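Local coordinates for Lmo1499 protein (Listeria monocytogenes, PDB 4IIW) that probably acts as a membrane-bound endolytic transglycosylase that cleaves nascent peptidoglycan strands and so terminates their elongation, at residues K166-P178 with P294-E306. Sequence-based numbering, arbitrary orientation.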
loop_
_atom_site.group_PDB
_atom_site.type_symbol
_atom_site.label_atom_id
_atom_site.label_comp_id
_atom_site.label_asym_id
_atom_site.label_seq_id
_atom_site.Cartn_x
_atom_site.Cartn_y
_atom_site.Cartn_z
ATOM N N LYS B 166 57.266 15.340 25.232
ATOM C CA LYS B 166 56.279 14.849 26.169
ATOM C C LYS B 166 54.927 15.591 26.160
ATOM O O LYS B 166 53.882 14.980 26.340
ATOM C CB LYS B 166 56.908 14.920 27.568
ATOM C CG LYS B 166 58.329 14.252 27.656
ATOM C CD LYS B 166 59.001 14.405 29.052
ATOM C CE LYS B 166 58.275 13.627 30.130
ATOM N NZ LYS B 166 58.931 13.767 31.467
ATOM N N SER B 167 54.953 16.900 25.933
ATOM C CA SER B 167 53.747 17.733 25.965
ATOM C C SER B 167 52.915 17.747 24.678
ATOM O O SER B 167 51.841 18.337 24.651
ATOM C CB SER B 167 54.138 19.169 26.306
ATOM O OG SER B 167 54.797 19.233 27.562
ATOM N N ILE B 168 53.400 17.109 23.618
ATOM C CA ILE B 168 52.679 17.101 22.355
ATOM C C ILE B 168 51.577 16.067 22.384
ATOM O O ILE B 168 51.806 14.944 22.833
ATOM C CB ILE B 168 53.625 16.754 21.184
ATOM C CG1 ILE B 168 54.656 17.869 21.004
ATOM C CG2 ILE B 168 52.840 16.526 19.897
ATOM C CD1 ILE B 168 55.706 17.587 19.936
ATOM N N LYS B 169 50.387 16.421 21.904
ATOM C CA LYS B 169 49.297 15.440 21.836
ATOM C C LYS B 169 49.554 14.381 20.764
ATOM O O LYS B 169 49.499 13.189 21.046
ATOM C CB LYS B 169 47.963 16.088 21.510
ATOM C CG LYS B 169 47.178 16.612 22.662
ATOM C CD LYS B 169 45.749 16.838 22.160
ATOM C CE LYS B 169 44.748 17.062 23.249
ATOM N NZ LYS B 169 43.408 17.131 22.606
ATOM N N HIS B 170 49.800 14.826 19.529
ATOM C CA HIS B 170 50.029 13.912 18.408
ATOM C C HIS B 170 51.298 14.304 17.651
ATOM O O HIS B 170 51.306 15.245 16.883
ATOM C CB HIS B 170 48.820 13.915 17.471
ATOM C CG HIS B 170 47.517 13.667 18.168
ATOM N ND1 HIS B 170 47.237 12.485 18.821
ATOM C CD2 HIS B 170 46.411 14.438 18.290
ATOM C CE1 HIS B 170 46.023 12.545 19.334
ATOM N NE2 HIS B 170 45.496 13.717 19.022
ATOM N N PRO B 171 52.368 13.549 17.843
ATOM C CA PRO B 171 53.667 13.888 17.279
ATOM C C PRO B 171 53.705 14.473 15.855
ATOM O O PRO B 171 54.410 15.446 15.636
ATOM C CB PRO B 171 54.410 12.564 17.339
ATOM C CG PRO B 171 53.831 11.898 18.529
ATOM C CD PRO B 171 52.393 12.232 18.501
ATOM N N LEU B 172 52.949 13.903 14.916
ATOM C CA LEU B 172 52.998 14.354 13.514
ATOM C C LEU B 172 51.973 15.430 13.168
ATOM O O LEU B 172 51.797 15.793 11.994
ATOM C CB LEU B 172 52.874 13.151 12.561
ATOM C CG LEU B 172 53.986 12.094 12.712
ATOM C CD1 LEU B 172 53.679 10.853 11.892
ATOM C CD2 LEU B 172 55.342 12.639 12.305
ATOM N N GLU B 173 51.299 15.966 14.173
ATOM C CA GLU B 173 50.325 17.020 13.912
ATOM C C GLU B 173 51.074 18.118 13.179
ATOM O O GLU B 173 52.106 18.573 13.638
ATOM C CB GLU B 173 49.721 17.546 15.217
ATOM C CG GLU B 173 48.518 18.429 15.008
ATOM C CD GLU B 173 47.265 17.649 14.606
ATOM O OE1 GLU B 173 46.706 16.907 15.451
ATOM O OE2 GLU B 173 46.815 17.809 13.454
ATOM N N GLY B 174 50.591 18.489 12.010
ATOM C CA GLY B 174 51.202 19.548 11.198
ATOM C C GLY B 174 52.207 19.096 10.154
ATOM O O GLY B 174 52.590 19.872 9.275
ATOM N N TYR B 175 52.624 17.835 10.228
ATOM C CA TYR B 175 53.642 17.301 9.311
ATOM C C TYR B 175 53.118 16.563 8.070
ATOM O O TYR B 175 53.890 16.118 7.242
ATOM C CB TYR B 175 54.613 16.433 10.092
ATOM C CG TYR B 175 55.500 17.221 11.011
ATOM C CD1 TYR B 175 55.082 17.584 12.290
ATOM C CD2 TYR B 175 56.769 17.600 10.612
ATOM C CE1 TYR B 175 55.919 18.307 13.142
ATOM C CE2 TYR B 175 57.610 18.325 11.457
ATOM C CZ TYR B 175 57.187 18.670 12.718
ATOM O OH TYR B 175 58.050 19.387 13.536
ATOM N N LEU B 176 51.805 16.457 7.935
ATOM C CA LEU B 176 51.188 15.849 6.746
ATOM C C LEU B 176 50.720 16.994 5.832
ATOM O O LEU B 176 49.725 17.654 6.102
ATOM C CB LEU B 176 50.038 14.936 7.161
ATOM C CG LEU B 176 50.464 13.621 7.835
ATOM C CD1 LEU B 176 51.441 13.827 8.949
ATOM C CD2 LEU B 176 49.233 12.875 8.322
ATOM N N TYR B 177 51.451 17.212 4.744
ATOM C CA TYR B 177 51.220 18.350 3.846
ATOM C C TYR B 177 49.873 18.320 3.131
ATOM O O TYR B 177 49.397 17.249 2.738
ATOM C CB TYR B 177 52.356 18.394 2.804
ATOM C CG TYR B 177 52.505 19.707 2.064
ATOM C CD1 TYR B 177 53.114 20.809 2.675
ATOM C CD2 TYR B 177 52.069 19.851 0.738
ATOM C CE1 TYR B 177 53.254 22.030 2.004
ATOM C CE2 TYR B 177 52.223 21.080 0.053
ATOM C CZ TYR B 177 52.812 22.153 0.697
ATOM O OH TYR B 177 52.955 23.354 0.048
ATOM N N PRO B 178 49.248 19.500 2.962
ATOM C CA PRO B 178 48.013 19.568 2.216
ATOM C C PRO B 178 48.284 19.584 0.703
ATOM O O PRO B 178 48.967 20.458 0.208
ATOM C CB PRO B 178 47.376 20.877 2.686
ATOM C CG PRO B 178 48.471 21.705 3.164
ATOM C CD PRO B 178 49.621 20.813 3.520
ATOM N N PRO B 294 53.085 23.523 22.281
ATOM C CA PRO B 294 54.155 22.527 22.115
ATOM C C PRO B 294 54.376 22.027 20.682
ATOM O O PRO B 294 55.413 21.438 20.391
ATOM C CB PRO B 294 53.699 21.350 23.004
ATOM C CG PRO B 294 52.608 21.867 23.843
ATOM C CD PRO B 294 51.979 23.010 23.099
ATOM N N GLY B 295 53.385 22.212 19.823
ATOM C CA GLY B 295 53.470 21.815 18.427
ATOM C C GLY B 295 52.331 22.452 17.643
ATOM O O GLY B 295 51.506 23.172 18.209
ATOM N N PRO B 296 52.295 22.219 16.330
ATOM C CA PRO B 296 51.248 22.748 15.471
ATOM C C PRO B 296 49.890 22.188 15.834
ATOM O O PRO B 296 49.820 21.114 16.453
ATOM C CB PRO B 296 51.644 22.223 14.081
ATOM C CG PRO B 296 53.101 21.981 14.177
ATOM C CD PRO B 296 53.363 21.561 15.558
ATOM N N ILE B 297 48.831 22.897 15.433
ATOM C CA ILE B 297 47.453 22.450 15.667
ATOM C C ILE B 297 46.746 22.037 14.362
ATOM O O ILE B 297 45.546 21.739 14.353
ATOM C CB ILE B 297 46.620 23.519 16.375
ATOM C CG1 ILE B 297 46.511 24.785 15.515
ATOM C CG2 ILE B 297 47.232 23.820 17.726
ATOM C CD1 ILE B 297 45.461 25.804 16.034
ATOM N N SER B 298 47.496 22.035 13.262
ATOM C CA SER B 298 46.970 21.651 11.958
ATOM C C SER B 298 48.091 21.788 10.945
ATOM O O SER B 298 49.194 22.162 11.313
ATOM C CB SER B 298 45.824 22.577 11.538
ATOM O OG SER B 298 46.332 23.864 11.249
ATOM N N ASN B 299 47.811 21.484 9.679
ATOM C CA ASN B 299 48.790 21.714 8.616
ATOM C C ASN B 299 48.551 23.128 8.059
ATOM O O ASN B 299 47.592 23.778 8.448
ATOM C CB ASN B 299 48.755 20.630 7.535
ATOM C CG ASN B 299 47.409 20.484 6.887
ATOM O OD1 ASN B 299 46.500 21.303 7.089
ATOM N ND2 ASN B 299 47.269 19.441 6.090
ATOM N N SER B 300 49.418 23.594 7.166
ATOM C CA SER B 300 49.353 24.965 6.664
ATOM C C SER B 300 49.621 25.087 5.182
ATOM O O SER B 300 50.345 24.281 4.608
ATOM C CB SER B 300 50.412 25.813 7.375
ATOM O OG SER B 300 50.246 25.813 8.780
ATOM N N GLY B 301 49.034 26.123 4.579
ATOM C CA GLY B 301 49.219 26.445 3.156
ATOM C C GLY B 301 50.436 27.342 3.019
ATOM O O GLY B 301 50.945 27.848 4.009
ATOM N N ASP B 302 50.920 27.542 1.800
ATOM C CA ASP B 302 52.099 28.382 1.603
ATOM C C ASP B 302 51.876 29.777 2.131
ATOM O O ASP B 302 52.787 30.398 2.695
ATOM C CB ASP B 302 52.486 28.436 0.139
ATOM C CG ASP B 302 53.185 27.184 -0.309
ATOM O OD1 ASP B 302 54.277 26.893 0.235
ATOM O OD2 ASP B 302 52.658 26.501 -1.215
ATOM N N SER B 303 50.661 30.271 1.955
ATOM C CA SER B 303 50.327 31.593 2.423
ATOM C C SER B 303 50.733 31.763 3.900
ATOM O O SER B 303 51.460 32.687 4.258
ATOM C CB SER B 303 48.838 31.845 2.236
ATOM O OG SER B 303 48.531 33.175 2.596
ATOM N N SER B 304 50.272 30.853 4.744
ATOM C CA SER B 304 50.601 30.906 6.163
ATOM C C SER B 304 52.080 30.705 6.432
ATOM O O SER B 304 52.646 31.358 7.312
ATOM C CB SER B 304 49.793 29.882 6.939
ATOM O OG SER B 304 48.437 30.281 6.980
HETATM N N MSE B 305 52.714 29.807 5.693
HETATM C CA MSE B 305 54.135 29.579 5.885
HETATM C C MSE B 305 54.936 30.852 5.600
HETATM O O MSE B 305 55.810 31.193 6.385
HETATM C CB MSE B 305 54.612 28.383 5.072
HETATM C CG MSE B 305 54.157 27.069 5.673
HETATM SE SE MSE B 305 54.674 25.550 4.612
HETATM C CE MSE B 305 53.794 24.151 5.646
ATOM N N GLU B 306 54.640 31.547 4.493
ATOM C CA GLU B 306 55.299 32.829 4.204
ATOM C C GLU B 306 55.099 33.820 5.333
ATOM O O GLU B 306 56.020 34.538 5.700
ATOM C CB GLU B 306 54.779 33.503 2.928
ATOM C CG GLU B 306 55.722 33.505 1.729
ATOM C CD GLU B 306 55.406 34.667 0.772
ATOM O OE1 GLU B 306 56.293 35.069 -0.021
ATOM O OE2 GLU B 306 54.276 35.209 0.839
HETATM O O HOH W 1 51.793 22.251 6.933
#
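Asn299 reaches across to the backbone of Leu176 where two segments of the YceG-like (MltG) fold meet in its interior: 294-306, a loop that runs into the first turn of helix 302-309, and the irregular 166-178, ahead of strand 180-181. Its ND2 donates to Leu176 O at 3.0 Å, with a nearly straight N-H...O angle of 167°; ND2 lies almost on the extension of the Leu176 C=O bond, and the oxygen lies in the amide plane of Asn299. CG of Asn299 sits between its own backbone N and carbonyl carbon (chi1 58°), aiming the amide at this carbonyl and past Pro178, whose CB lies 3.7 Å from ND2. A weaker polar link runs through a water that accepts from Ser300 N at 2.7 Å and donates a long, weak bond to Gly174 O.

Backbones come closest at Gly174, in the type II turn Leu172-Tyr175. Its CA makes a CA-H...O contact with Ser298 O at 3.3 Å, and the absence of a side chain leaves room for Pro296 CB. Beside it, Glu173 carries CG anti to its backbone N (chi1 -168°), which brings CG to 3.3 Å from Pro296 O; the bend at chi2 then swings the carboxylate to Tyr264 OH and Leu119 N.

Nonpolar contacts lie at both ends. Ile168 CG1 lies alongside the Pro294 ring, 4.1 Å from CB, the two side chains running in opposing senses, and Pro294 CB and CG lie against Ser167 CB and O. Pro296 also touches helix 219-232, and Ile297, pointing away from 166-178, packs on helix 259-265; the Ile297 side chain is about 7 Å from that of Glu232, predicted to be important for catalysis, so this loop probably borders the active site. At the other end, helix 302-309 begins after the N-cap Gly301, and its selenomethionine Met305 brings CE to the edge of the Tyr177 ring, near the ring plane, 4.2 Å from CE1.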